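Local coordinates for protein peptidase (Yersinia bercovieri, PDB 5NYW) that is of unknown function but, as an ancestral beta-subunit related to the proteasome and HslV, probably belongs to the Ntn-hydrolase peptidases and assembles into a large multimer, at residues G117-G122 with M196-D201; L33-Q38 with E206-I211; S151-P156 with L183-S188. All coordinates share one frame; numbering follows the deposited sequence.

In the fold
Interactions 1 and 2 join the two antiparallel sheets of the Ntn-hydrolase sandwich face to face. Their centres lie about 12 Å apart, and both draw on the sheet of strands 193-199 and 208-211; opposite it stand strands 112-120 and 33-38 of the five-stranded sheet. They touch through a probable backbone hydrogen bond between Ile-197 and Gln-207 and through packing of Met-196 on Leu-35. Interaction 3 lies across the chain's centre, about 27 Å from interaction 1 and 23 Å from interaction 2 between centres, next to helices 155-161 and 168-185. Along the chain it nests within interaction 1, itself nested within interaction 2. Two contacts thus bridge the sheets; the third lies beside another subunit.

Interaction 1 of 3, residues G117-G122 with M196-D201; sequences GGQIKG and MIYPLD
The amide oxygen of Gln-119 takes two hydrogen bonds, one from the end of strand 193-199 and one from the loop after it. Tyr-198 OH donates to Gln-119 OE1 at 2.6 Å, and the backbone N of Asp-201 reaches that oxygen at 2.9 Å; both donors lie in the carbonyl plane, on lone pairs. The other end of the amide is held as well: Gln-119 NE2 gives a bent bond of 2.8 Å to Asp-201 OD1, approaching the carboxylate on its anti side and 33° out of its plane. Leu-200 CD1 packs against Gln-119 NE2 at 3.4 Å. The Gln-119 amide stands nearly perpendicular to the Tyr-198 ring, the planes 87° apart, with OE1 at the ring edge. What brings it there is an extended side chain, with CG anti to the backbone N (chi1 -168°). Bonds at both ends of the amide should restrict its rotation. Further out, NE2 also donates to the carbonyl of Glu-123, and Tyr-198 OH is engaged by the backbone N of Phe-203, which ties the tyrosine to the loop that follows. The result is a polar link between the facing sheets, at the ends of strands 112-120 and 193-199, in the beta-sandwich of the proteasome fold.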
ATOM      1  N   GLY L 117      11.930  38.074 -10.108  1.00 53.29           N
ATOM      2  CA  GLY L 117      12.865  38.665 -11.040  1.00 45.25           C
ATOM      3  C   GLY L 117      13.875  39.532 -10.340  1.00 51.62           C
ATOM      4  O   GLY L 117      13.616  40.056  -9.261  1.00 56.65           O
ATOM      5  N   GLY L 118      15.032  39.704 -10.955  1.00 53.30           N
ATOM      6  CA  GLY L 118      16.014  40.589 -10.374  1.00 64.85           C
ATOM      7  C   GLY L 118      17.440  40.219 -10.677  1.00 70.19           C
ATOM      8  O   GLY L 118      17.734  39.544 -11.683  1.00 62.38           O
ATOM      9  N   GLN L 119      18.329  40.642  -9.783  1.00 67.42           N
ATOM     10  CA  GLN L 119      19.748  40.408  -9.988  1.00 64.47           C
ATOM     11  C   GLN L 119      20.430  40.195  -8.652  1.00 67.01           C
ATOM     12  O   GLN L 119      20.175  40.930  -7.692  1.00 70.14           O
ATOM     13  CB  GLN L 119      20.381  41.589 -10.721  1.00 57.37           C
ATOM     14  CG  GLN L 119      21.773  41.331 -11.238  1.00 71.70           C
ATOM     15  CD  GLN L 119      22.337  42.519 -11.998  1.00 75.24           C
ATOM     16  OE1 GLN L 119      21.862  43.645 -11.840  1.00 75.91           O
ATOM     17  NE2 GLN L 119      23.331  42.268 -12.855  1.00 63.95           N
ATOM     18  N   ILE L 120      21.273  39.168  -8.600  1.00 65.21           N
ATOM     19  CA  ILE L 120      22.198  38.951  -7.486  1.00 63.48           C
ATOM     20  C   ILE L 120      23.606  39.209  -8.013  1.00 71.57           C
ATOM     21  O   ILE L 120      23.982  38.661  -9.052  1.00 72.88           O
ATOM     22  CB  ILE L 120      22.087  37.533  -6.941  1.00 60.41           C
ATOM     23  CG1 ILE L 120      20.713  37.320  -6.307  1.00 56.02           C
ATOM     24  CG2 ILE L 120      23.179  37.271  -5.928  1.00 71.53           C
ATOM     25  CD1 ILE L 120      20.450  35.896  -5.932  1.00 56.80           C
ATOM     26  N   LYS L 121      24.386  40.030  -7.311  1.00 66.94           N
ATOM     27  CA  LYS L 121      25.675  40.460  -7.859  1.00 72.11           C
ATOM     28  C   LYS L 121      26.554  39.287  -8.249  1.00 74.35           C
ATOM     29  O   LYS L 121      26.707  38.333  -7.499  1.00 70.33           O
ATOM     30  CB  LYS L 121      26.420  41.391  -6.897  1.00 70.83           C
ATOM     31  CG  LYS L 121      27.572  42.130  -7.589  1.00 75.36           C
ATOM     32  CD  LYS L 121      28.243  43.171  -6.692  1.00 93.71           C
ATOM     33  CE  LYS L 121      29.301  43.969  -7.462  1.00 99.65           C
ATOM     34  NZ  LYS L 121      29.926  45.065  -6.652  1.00102.42           N
ATOM     35  N   GLY L 122      27.120  39.372  -9.447  1.00 77.14           N
ATOM     36  CA  GLY L 122      27.910  38.295  -9.999  1.00 76.61           C
ATOM     37  C   GLY L 122      27.188  37.574 -11.117  1.00 86.23           C
ATOM     38  O   GLY L 122      27.733  36.652 -11.729  1.00 92.89           O
ATOM     39  N   MET L 196       7.799  49.136 -11.058  1.00 58.30           N
ATOM     40  CA  MET L 196       9.210  49.369 -10.819  1.00 56.70           C
ATOM     41  C   MET L 196      10.074  49.159 -12.054  1.00 60.34           C
ATOM     42  O   MET L 196       9.835  48.252 -12.842  1.00 65.35           O
ATOM     43  CB  MET L 196       9.718  48.475  -9.699  1.00 65.77           C
ATOM     44  CG  MET L 196      11.211  48.551  -9.555  1.00 71.26           C
ATOM     45  SD  MET L 196      11.784  47.666  -8.140  1.00 75.52           S
ATOM     46  CE  MET L 196      13.521  47.503  -8.551  1.00 72.59           C
ATOM     47  N   ILE L 197      11.067  50.017 -12.227  1.00 67.27           N
ATOM     48  CA  ILE L 197      12.095  49.794 -13.225  1.00 68.56           C
ATOM     49  C   ILE L 197      13.407  49.443 -12.518  1.00 73.31           C
ATOM     50  O   ILE L 197      13.854  50.179 -11.636  1.00 61.39           O
ATOM     51  CB  ILE L 197      12.320  51.021 -14.092  1.00 66.18           C
ATOM     52  CG1 ILE L 197      11.052  51.377 -14.856  1.00 59.17           C
ATOM     53  CG2 ILE L 197      13.523  50.793 -14.997  1.00 67.95           C
ATOM     54  CD1 ILE L 197      11.186  52.642 -15.689  1.00 67.11           C
ATOM     55  N   TYR L 198      13.997  48.306 -12.879  1.00 74.37           N
ATOM     56  CA  TYR L 198      15.305  47.926 -12.359  1.00 58.82           C
ATOM     57  C   TYR L 198      16.350  47.907 -13.462  1.00 61.85           C
ATOM     58  O   TYR L 198      16.377  46.991 -14.293  1.00 64.04           O
ATOM     59  CB  TYR L 198      15.277  46.548 -11.700  1.00 58.36           C
ATOM     60  CG  TYR L 198      16.665  46.139 -11.248  1.00 68.83           C
ATOM     61  CD1 TYR L 198      17.179  46.569 -10.026  1.00 62.17           C
ATOM     62  CD2 TYR L 198      17.486  45.367 -12.068  1.00 77.92           C
ATOM     63  CE1 TYR L 198      18.451  46.218  -9.629  1.00 64.77           C
ATOM     64  CE2 TYR L 198      18.753  45.019 -11.682  1.00 84.93           C
ATOM     65  CZ  TYR L 198      19.234  45.442 -10.460  1.00 75.33           C
ATOM     66  OH  TYR L 198      20.505  45.068 -10.089  1.00 73.79           O
ATOM     67  N   PRO L 199      17.221  48.915 -13.482  1.00 68.45           N
ATOM     68  CA  PRO L 199      18.323  48.927 -14.458  1.00 65.37           C
ATOM     69  C   PRO L 199      19.451  47.927 -14.134  1.00 66.24           C
ATOM     70  O   PRO L 199      19.782  47.698 -12.967  1.00 68.61           O
ATOM     71  CB  PRO L 199      18.821  50.376 -14.408  1.00 59.10           C
ATOM     72  CG  PRO L 199      18.354  50.917 -13.102  1.00 63.02           C
ATOM     73  CD  PRO L 199      17.109  50.173 -12.723  1.00 65.22           C
ATOM     74  N   LEU L 200      19.997  47.311 -15.180  1.00 59.53           N
ATOM     75  CA  LEU L 200      21.080  46.347 -15.055  1.00 63.47           C
ATOM     76  C   LEU L 200      22.233  46.872 -14.199  1.00 69.78           C
ATOM     77  O   LEU L 200      22.661  48.014 -14.333  1.00 72.79           O
ATOM     78  CB  LEU L 200      21.593  45.942 -16.446  1.00 62.85           C
ATOM     79  CG  LEU L 200      22.850  45.061 -16.522  1.00 64.68           C
ATOM     80  CD1 LEU L 200      22.612  43.706 -15.876  1.00 59.07           C
ATOM     81  CD2 LEU L 200      23.322  44.900 -17.974  1.00 56.17           C
ATOM     82  N   ASP L 201      22.685  46.022 -13.286  1.00 69.44           N
ATOM     83  CA  ASP L 201      23.843  46.275 -12.428  1.00 68.32           C
ATOM     84  C   ASP L 201      23.667  47.460 -11.467  1.00 67.39           C
ATOM     85  O   ASP L 201      24.627  47.887 -10.836  1.00 70.16           O
ATOM     86  CB  ASP L 201      25.120  46.476 -13.256  1.00 70.13           C
ATOM     87  CG  ASP L 201      25.560  45.214 -13.979  1.00 67.81           C
ATOM     88  OD1 ASP L 201      25.334  44.113 -13.442  1.00 66.74           O
ATOM     89  OD2 ASP L 201      26.223  45.321 -15.038  1.00 70.97           O
TER

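Interaction 2 of 3, residues L33-Q38 with E206-I211; sequences LHLFQQ and EQQYRI
The side chains of Leu-35 and Gln-208 reach toward each other between the sheets, and their contact is one of van der Waals packing. The methyl CD1 of Leu-35 comes to 3.1 Å from Gln-208 OE1 and 3.7 Å from Gln-208 CD, so an aliphatic branch presses closely on the oxygen end of the amide. Leu-33 adds only a loose touch, its CD2 lying 4.2 Å from Gln-208 NE2. Gln-208 spans the gap because its chain runs out straight, with CG anti to the backbone N (chi1 -171°); the nearest CA atoms, those of Leu-35 and Gln-208, remain 9.6 Å apart. Other apolar neighbours join in: both leucines also pack on Val-45 of strand 42-50, and Leu-35 touches Met-196.

Polar bonds serve the flanks of the contact. Gln-37 OE1 is hydrogen-bonded to Thr-205 OG1, fastening strand 33-38 to the loop that leads into Glu-206, while Arg-210 forms salt bridges with Asp-194 and with Asp-142 of a neighbouring subunit. Backbone bonds of Gln-207 and Tyr-209 to strand 193-199 hold the other segment in its sheet, and the chain bends at Gln-207 in an inverse gamma turn. This is face-to-face packing of strands from the two layers of the Ntn-hydrolase beta-sandwich.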
ATOM      1  N   LEU L  33       3.367  43.424  -5.251  1.00 52.30           N
ATOM      2  CA  LEU L  33       4.760  43.583  -5.630  1.00 56.12           C
ATOM      3  C   LEU L  33       5.581  43.813  -4.354  1.00 68.15           C
ATOM      4  O   LEU L  33       5.440  44.845  -3.691  1.00 66.35           O
ATOM      5  CB  LEU L  33       4.925  44.727  -6.624  1.00 46.50           C
ATOM      6  CG  LEU L  33       6.266  44.881  -7.347  1.00 50.98           C
ATOM      7  CD1 LEU L  33       6.015  45.629  -8.640  1.00 46.01           C
ATOM      8  CD2 LEU L  33       7.317  45.619  -6.501  1.00 51.44           C
ATOM      9  N   HIS L  34       6.438  42.856  -4.009  1.00 68.22           N
ATOM     10  CA  HIS L  34       7.211  42.952  -2.774  1.00 55.61           C
ATOM     11  C   HIS L  34       8.696  42.922  -3.084  1.00 48.27           C
ATOM     12  O   HIS L  34       9.105  42.337  -4.087  1.00 58.25           O
ATOM     13  CB  HIS L  34       6.802  41.829  -1.824  1.00 51.18           C
ATOM     14  CG  HIS L  34       5.401  41.972  -1.306  1.00 44.97           C
ATOM     15  ND1 HIS L  34       5.106  42.652  -0.143  1.00 52.68           N
ATOM     16  CD2 HIS L  34       4.219  41.575  -1.819  1.00 43.92           C
ATOM     17  CE1 HIS L  34       3.800  42.633   0.055  1.00 58.73           C
ATOM     18  NE2 HIS L  34       3.232  41.996  -0.953  1.00 54.23           N
ATOM     19  N   LEU L  35       9.500  43.573  -2.244  1.00 54.24           N
ATOM     20  CA  LEU L  35      10.921  43.774  -2.562  1.00 62.14           C
ATOM     21  C   LEU L  35      11.874  43.106  -1.589  1.00 67.22           C
ATOM     22  O   LEU L  35      11.675  43.165  -0.380  1.00 80.75           O
ATOM     23  CB  LEU L  35      11.255  45.265  -2.598  1.00 72.57           C
ATOM     24  CG  LEU L  35      10.848  46.111  -3.802  1.00 73.97           C
ATOM     25  CD1 LEU L  35      11.142  47.566  -3.495  1.00 75.78           C
ATOM     26  CD2 LEU L  35      11.571  45.667  -5.057  1.00 70.79           C
ATOM     27  N   PHE L  36      12.932  42.502  -2.113  1.00 67.84           N
ATOM     28  CA  PHE L  36      13.989  42.002  -1.240  1.00 69.40           C
ATOM     29  C   PHE L  36      15.324  42.588  -1.671  1.00 65.51           C
ATOM     30  O   PHE L  36      15.872  42.229  -2.725  1.00 62.80           O
ATOM     31  CB  PHE L  36      14.031  40.465  -1.229  1.00 55.26           C
ATOM     32  CG  PHE L  36      12.764  39.841  -0.723  1.00 47.88           C
ATOM     33  CD1 PHE L  36      11.665  39.699  -1.551  1.00 50.79           C
ATOM     34  CD2 PHE L  36      12.652  39.458   0.599  1.00 50.81           C
ATOM     35  CE1 PHE L  36      10.490  39.137  -1.084  1.00 53.25           C
ATOM     36  CE2 PHE L  36      11.487  38.904   1.084  1.00 53.88           C
ATOM     37  CZ  PHE L  36      10.394  38.742   0.240  1.00 51.13           C
ATOM     38  N   GLN L  37      15.817  43.524  -0.860  1.00 59.87           N
ATOM     39  CA  GLN L  37      16.946  44.338  -1.261  1.00 65.91           C
ATOM     40  C   GLN L  37      18.109  44.384  -0.258  1.00 80.53           C
ATOM     41  O   GLN L  37      17.907  44.627   0.930  1.00 89.90           O
ATOM     42  CB  GLN L  37      16.497  45.767  -1.537  1.00 62.99           C
ATOM     43  CG  GLN L  37      17.678  46.619  -1.948  1.00 83.78           C
ATOM     44  CD  GLN L  37      17.332  48.042  -2.228  1.00 92.95           C
ATOM     45  OE1 GLN L  37      16.291  48.540  -1.796  1.00 97.96           O
ATOM     46  NE2 GLN L  37      18.191  48.711  -2.990  1.00 96.05           N
ATOM     47  N   GLN L  38      19.324  44.174  -0.759  1.00 77.01           N
ATOM     48  CA  GLN L  38      20.532  44.477  -0.001  1.00 87.42           C
ATOM     49  C   GLN L  38      21.391  45.379  -0.869  1.00 93.40           C
ATOM     50  O   GLN L  38      22.019  44.905  -1.821  1.00102.16           O
ATOM     51  CB  GLN L  38      21.305  43.229   0.382  1.00 91.20           C
ATOM     52  CG  GLN L  38      22.441  43.502   1.356  1.00 89.60           C
ATOM     53  CD  GLN L  38      22.873  42.256   2.107  1.00104.51           C
ATOM     54  OE1 GLN L  38      22.218  41.217   2.030  1.00105.60           O
ATOM     55  NE2 GLN L  38      23.976  42.357   2.851  1.00113.38           N
ATOM     56  N   GLU L 206      15.287  52.354  -6.364  1.00 76.65           N
ATOM     57  CA  GLU L 206      14.984  53.771  -6.370  1.00 79.50           C
ATOM     58  C   GLU L 206      13.789  54.037  -7.281  1.00 85.01           C
ATOM     59  O   GLU L 206      12.953  54.892  -6.997  1.00 88.81           O
ATOM     60  CB  GLU L 206      16.209  54.577  -6.830  1.00 90.88           C
ATOM     61  CG  GLU L 206      16.024  56.086  -6.795  1.00 98.11           C
ATOM     62  CD  GLU L 206      15.869  56.629  -5.380  1.00107.51           C
ATOM     63  OE1 GLU L 206      16.263  55.935  -4.409  1.00104.42           O
ATOM     64  OE2 GLU L 206      15.325  57.747  -5.241  1.00113.14           O
ATOM     65  N   GLN L 207      13.710  53.292  -8.378  1.00 78.49           N
ATOM     66  CA  GLN L 207      12.619  53.456  -9.321  1.00 66.20           C
ATOM     67  C   GLN L 207      11.445  52.516  -9.028  1.00 70.59           C
ATOM     68  O   GLN L 207      11.032  51.743  -9.892  1.00 73.19           O
ATOM     69  CB  GLN L 207      13.111  53.257 -10.753  1.00 61.31           C
ATOM     70  CG  GLN L 207      14.118  54.292 -11.198  1.00 59.12           C
ATOM     71  CD  GLN L 207      14.510  54.157 -12.661  1.00 63.20           C
ATOM     72  OE1 GLN L 207      13.749  54.505 -13.567  1.00 62.09           O
ATOM     73  NE2 GLN L 207      15.716  53.654 -12.895  1.00 66.16           N
ATOM     74  N   GLN L 208      10.919  52.588  -7.805  1.00 69.24           N
ATOM     75  CA  GLN L 208       9.670  51.917  -7.457  1.00 62.72           C
ATOM     76  C   GLN L 208       8.568  52.950  -7.277  1.00 67.11           C
ATOM     77  O   GLN L 208       8.767  53.940  -6.579  1.00 75.82           O
ATOM     78  CB  GLN L 208       9.793  51.127  -6.181  1.00 60.98           C
ATOM     79  CG  GLN L 208       8.574  50.282  -5.957  1.00 70.42           C
ATOM     80  CD  GLN L 208       8.432  49.834  -4.529  1.00 86.07           C
ATOM     81  OE1 GLN L 208       9.308  50.078  -3.697  1.00 90.58           O
ATOM     82  NE2 GLN L 208       7.320  49.172  -4.230  1.00 90.81           N
ATOM     83  N   TYR L 209       7.393  52.714  -7.860  1.00 70.88           N
ATOM     84  CA  TYR L 209       6.346  53.742  -7.895  1.00 56.49           C
ATOM     85  C   TYR L 209       4.948  53.201  -7.611  1.00 56.69           C
ATOM     86  O   TYR L 209       4.563  52.154  -8.138  1.00 54.29           O
ATOM     87  CB  TYR L 209       6.331  54.390  -9.280  1.00 55.57           C
ATOM     88  CG  TYR L 209       7.634  55.006  -9.715  1.00 59.88           C
ATOM     89  CD1 TYR L 209       8.154  56.126  -9.079  1.00 64.45           C
ATOM     90  CD2 TYR L 209       8.390  54.422 -10.733  1.00 65.78           C
ATOM     91  CE1 TYR L 209       9.367  56.682  -9.481  1.00 67.15           C
ATOM     92  CE2 TYR L 209       9.605  54.965 -11.131  1.00 66.27           C
ATOM     93  CZ  TYR L 209      10.083  56.094 -10.501  1.00 69.82           C
ATOM     94  OH  TYR L 209      11.281  56.636 -10.900  1.00 83.00           O
ATOM     95  N   ARG L 210       4.161  53.955  -6.847  1.00 60.93           N
ATOM     96  CA  ARG L 210       2.732  53.659  -6.712  1.00 66.09           C
ATOM     97  C   ARG L 210       1.884  54.560  -7.612  1.00 62.61           C
ATOM     98  O   ARG L 210       1.914  55.784  -7.509  1.00 67.76           O
ATOM     99  CB  ARG L 210       2.253  53.804  -5.260  1.00 61.77           C
ATOM    100  CG  ARG L 210       0.721  53.752  -5.143  1.00 61.50           C
ATOM    101  CD  ARG L 210       0.227  53.250  -3.809  1.00 66.94           C
ATOM    102  NE  ARG L 210       0.289  51.795  -3.679  1.00 68.00           N
ATOM    103  CZ  ARG L 210      -0.336  51.119  -2.720  1.00 65.70           C
ATOM    104  NH1 ARG L 210      -0.249  49.799  -2.659  1.00 81.55           N
ATOM    105  NH2 ARG L 210      -1.058  51.765  -1.822  1.00 61.31           N
ATOM    106  N   ILE L 211       1.117  53.943  -8.495  1.00 58.08           N
ATOM    107  CA  ILE L 211       0.287  54.697  -9.420  1.00 50.25           C
ATOM    108  C   ILE L 211      -1.180  54.692  -9.026  1.00 57.82           C
ATOM    109  O   ILE L 211      -1.877  53.688  -9.198  1.00 57.94           O
ATOM    110  CB  ILE L 211       0.452  54.143 -10.828  1.00 48.36           C
ATOM    111  CG1 ILE L 211       1.892  54.388 -11.291  1.00 50.63           C
ATOM    112  CG2 ILE L 211      -0.526  54.800 -11.782  1.00 53.11           C
ATOM    113  CD1 ILE L 211       2.237  53.702 -12.556  1.00 58.50           C
TER

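Interaction 3 of 3, residues S151-P156 with L183-S188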
ATOM      1  N   SER L 151      -4.625  38.010 -17.549  1.00 59.78           N
ATOM      2  CA  SER L 151      -3.503  38.405 -18.393  1.00 52.80           C
ATOM      3  C   SER L 151      -3.781  38.506 -19.872  1.00 57.17           C
ATOM      4  O   SER L 151      -2.960  39.041 -20.611  1.00 53.89           O
ATOM      5  CB  SER L 151      -2.383  37.399 -18.242  1.00 48.82           C
ATOM      6  OG  SER L 151      -2.853  36.154 -18.733  1.00 47.71           O
ATOM      7  N   LYS L 152      -4.875  37.905 -20.321  1.00 53.93           N
ATOM      8  CA  LYS L 152      -5.112  37.780 -21.759  1.00 55.38           C
ATOM      9  C   LYS L 152      -5.447  39.110 -22.428  1.00 49.45           C
ATOM     10  O   LYS L 152      -5.026  39.357 -23.559  1.00 47.67           O
ATOM     11  CB  LYS L 152      -6.218  36.753 -22.033  1.00 57.00           C
ATOM     12  CG  LYS L 152      -5.825  35.319 -21.692  1.00 48.92           C
ATOM     13  CD  LYS L 152      -6.993  34.365 -21.913  1.00 57.12           C
ATOM     14  CE  LYS L 152      -6.606  32.905 -21.657  1.00 46.02           C
ATOM     15  NZ  LYS L 152      -7.744  31.947 -21.766  1.00 48.83           N
ATOM     16  N   TYR L 153      -6.149  39.980 -21.711  1.00 50.09           N
ATOM     17  CA  TYR L 153      -6.541  41.280 -22.253  1.00 49.50           C
ATOM     18  C   TYR L 153      -5.309  42.105 -22.616  1.00 60.25           C
ATOM     19  O   TYR L 153      -5.314  42.873 -23.573  1.00 75.11           O
ATOM     20  CB  TYR L 153      -7.404  42.034 -21.237  1.00 42.85           C
ATOM     21  CG  TYR L 153      -8.617  41.264 -20.754  1.00 45.29           C
ATOM     22  CD1 TYR L 153      -9.797  41.251 -21.499  1.00 46.34           C
ATOM     23  CD2 TYR L 153      -8.582  40.539 -19.561  1.00 56.82           C
ATOM     24  CE1 TYR L 153     -10.911  40.553 -21.067  1.00 52.12           C
ATOM     25  CE2 TYR L 153      -9.695  39.838 -19.119  1.00 59.37           C
ATOM     26  CZ  TYR L 153     -10.854  39.855 -19.875  1.00 54.81           C
ATOM     27  OH  TYR L 153     -11.955  39.162 -19.448  1.00 70.09           O
ATOM     28  N   GLY L 154      -4.252  41.930 -21.835  1.00 55.33           N
ATOM     29  CA  GLY L 154      -3.077  42.756 -21.953  1.00 42.58           C
ATOM     30  C   GLY L 154      -1.950  42.120 -22.728  1.00 45.20           C
ATOM     31  O   GLY L 154      -0.880  42.686 -22.817  1.00 49.40           O
ATOM     32  N   LYS L 155      -2.162  40.921 -23.241  1.00 51.66           N
ATOM     33  CA  LYS L 155      -1.118  40.239 -23.993  1.00 52.81           C
ATOM     34  C   LYS L 155      -0.905  40.827 -25.403  1.00 47.20           C
ATOM     35  O   LYS L 155       0.248  40.973 -25.826  1.00 52.82           O
ATOM     36  CB  LYS L 155      -1.421  38.728 -24.089  1.00 52.06           C
ATOM     37  CG  LYS L 155      -0.317  37.857 -24.724  1.00 56.73           C
ATOM     38  CD  LYS L 155      -0.721  36.366 -24.752  1.00 63.75           C
ATOM     39  CE  LYS L 155       0.296  35.466 -25.449  1.00 60.79           C
ATOM     40  NZ  LYS L 155       1.604  35.478 -24.746  1.00 79.19           N
ATOM     41  N   PRO L 156      -2.002  41.153 -26.139  1.00 50.63           N
ATOM     42  CA  PRO L 156      -1.818  41.582 -27.534  1.00 55.01           C
ATOM     43  C   PRO L 156      -0.864  42.754 -27.732  1.00 64.31           C
ATOM     44  O   PRO L 156      -0.166  42.780 -28.745  1.00 62.31           O
ATOM     45  CB  PRO L 156      -3.230  41.956 -27.970  1.00 52.64           C
ATOM     46  CG  PRO L 156      -4.108  41.061 -27.173  1.00 51.35           C
ATOM     47  CD  PRO L 156      -3.438  40.982 -25.827  1.00 56.81           C
ATOM     48  N   LEU L 183      -7.637  47.001 -17.253  1.00 50.11           N
ATOM     49  CA  LEU L 183      -8.563  47.793 -16.424  1.00 47.63           C
ATOM     50  C   LEU L 183      -9.885  48.065 -17.148  1.00 66.30           C
ATOM     51  O   LEU L 183     -10.955  48.023 -16.537  1.00 78.90           O
ATOM     52  CB  LEU L 183      -7.921  49.126 -16.028  1.00 45.56           C
ATOM     53  CG  LEU L 183      -6.757  49.019 -15.042  1.00 44.83           C
ATOM     54  CD1 LEU L 183      -5.869  50.229 -15.083  1.00 46.98           C
ATOM     55  CD2 LEU L 183      -7.326  48.873 -13.660  1.00 48.45           C
ATOM     56  N   ARG L 184      -9.802  48.360 -18.444  1.00 59.69           N
ATOM     57  CA  ARG L 184     -10.991  48.676 -19.263  1.00 67.32           C
ATOM     58  C   ARG L 184     -11.903  47.496 -19.574  1.00 66.99           C
ATOM     59  O   ARG L 184     -13.066  47.697 -19.922  1.00 71.88           O
ATOM     60  CB  ARG L 184     -10.599  49.271 -20.623  1.00 54.49           C
ATOM     61  CG  ARG L 184      -9.977  50.635 -20.643  1.00 58.43           C
ATOM     62  CD  ARG L 184      -9.517  50.898 -22.070  1.00 67.07           C
ATOM     63  NE  ARG L 184      -8.985  52.237 -22.280  1.00 74.68           N
ATOM     64  CZ  ARG L 184      -9.720  53.263 -22.683  1.00 76.41           C
ATOM     65  NH1 ARG L 184     -11.019  53.097 -22.894  1.00 69.05           N
ATOM     66  NH2 ARG L 184      -9.161  54.451 -22.874  1.00 76.03           N
ATOM     67  N   SER L 185     -11.369  46.279 -19.517  1.00 60.78           N
ATOM     68  CA  SER L 185     -12.096  45.126 -20.042  1.00 59.43           C
ATOM     69  C   SER L 185     -12.548  44.145 -18.981  1.00 57.53           C
ATOM     70  O   SER L 185     -13.415  43.314 -19.246  1.00 62.03           O
ATOM     71  CB  SER L 185     -11.229  44.397 -21.064  1.00 61.63           C
ATOM     72  OG  SER L 185     -11.063  45.203 -22.213  1.00 87.95           O
ATOM     73  N   ASN L 186     -11.953  44.252 -17.791  1.00 57.26           N
ATOM     74  CA  ASN L 186     -12.204  43.345 -16.668  1.00 58.30           C
ATOM     75  C   ASN L 186     -12.130  44.043 -15.308  1.00 55.19           C
ATOM     76  O   ASN L 186     -11.079  44.528 -14.897  1.00 61.85           O
ATOM     77  CB  ASN L 186     -11.188  42.203 -16.714  1.00 60.02           C
ATOM     78  CG  ASN L 186     -11.527  41.075 -15.777  1.00 59.90           C
ATOM     79  OD1 ASN L 186     -11.426  41.218 -14.560  1.00 64.05           O
ATOM     80  ND2 ASN L 186     -11.930  39.935 -16.340  1.00 54.48           N
ATOM     81  N   LEU L 187     -13.224  44.012 -14.571  1.00 59.54           N
ATOM     82  CA  LEU L 187     -13.327  44.794 -13.352  1.00 56.34           C
ATOM     83  C   LEU L 187     -12.633  44.143 -12.147  1.00 62.64           C
ATOM     84  O   LEU L 187     -12.597  44.726 -11.059  1.00 57.86           O
ATOM     85  CB  LEU L 187     -14.801  45.028 -13.034  1.00 58.83           C
ATOM     86  CG  LEU L 187     -15.544  45.946 -14.022  1.00 69.44           C
ATOM     87  CD1 LEU L 187     -17.056  45.950 -13.774  1.00 75.25           C
ATOM     88  CD2 LEU L 187     -14.980  47.359 -14.003  1.00 70.58           C
ATOM     89  N   SER L 188     -12.062  42.952 -12.338  1.00 51.61           N
ATOM     90  CA  SER L 188     -11.343  42.289 -11.253  1.00 52.61           C
ATOM     91  C   SER L 188      -9.917  42.835 -11.134  1.00 61.87           C
ATOM     92  O   SER L 188      -9.199  42.536 -10.172  1.00 67.34           O
ATOM     93  CB  SER L 188     -11.318  40.774 -11.452  1.00 45.59           C
ATOM     94  OG  SER L 188     -10.500  40.437 -12.552  1.00 53.82           O
TER
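An Asx turn following helix 168-185 presents the side chain that meets Tyr-153, which itself belongs to a type I beta turn, Lys-152 to Lys-155, leading into helix 155-161. Asn-186 ND2 donates to Tyr-153 OH over 3.2 Å in a nearly straight bond, with an N-H...O angle of 165°, and the phenol oxygen lies close to the amide plane. The two side chains cross at about a right angle, the ring and amide planes 55° apart, while Asn-186 CB comes within 3.7 Å of Tyr-153 CE2. On the same side of the ring plane, Ser-185 CB approaches Tyr-153 CD1 at 3.5 Å, making consecutive residues a seat for the tyrosine.

In the alpha-beta-beta-alpha sandwich of the proteasome family these segments belong to a helical layer, where the contact joins the approach to one helix with the segment that follows the other. The Asn-186 amide is steadied from its far end, because OD1 accepts the backbone N of Ser-188 at 2.9 Å, the bond that defines the Asx turn. This leaves ND2 turned to the phenol; CG stands anti to the backbone N (chi1 -168°), bringing the amide up to the hydroxyl. The hydroxyl of Ser-185 turns back to the carbonyl of Ser-181 in its own helix, leaving CB for the aromatic contact. A neighbouring subunit closes in here: its Lys-155 NZ is hydrogen-bonded to Ser-185 O, and its Lys-152 packs against Tyr-153.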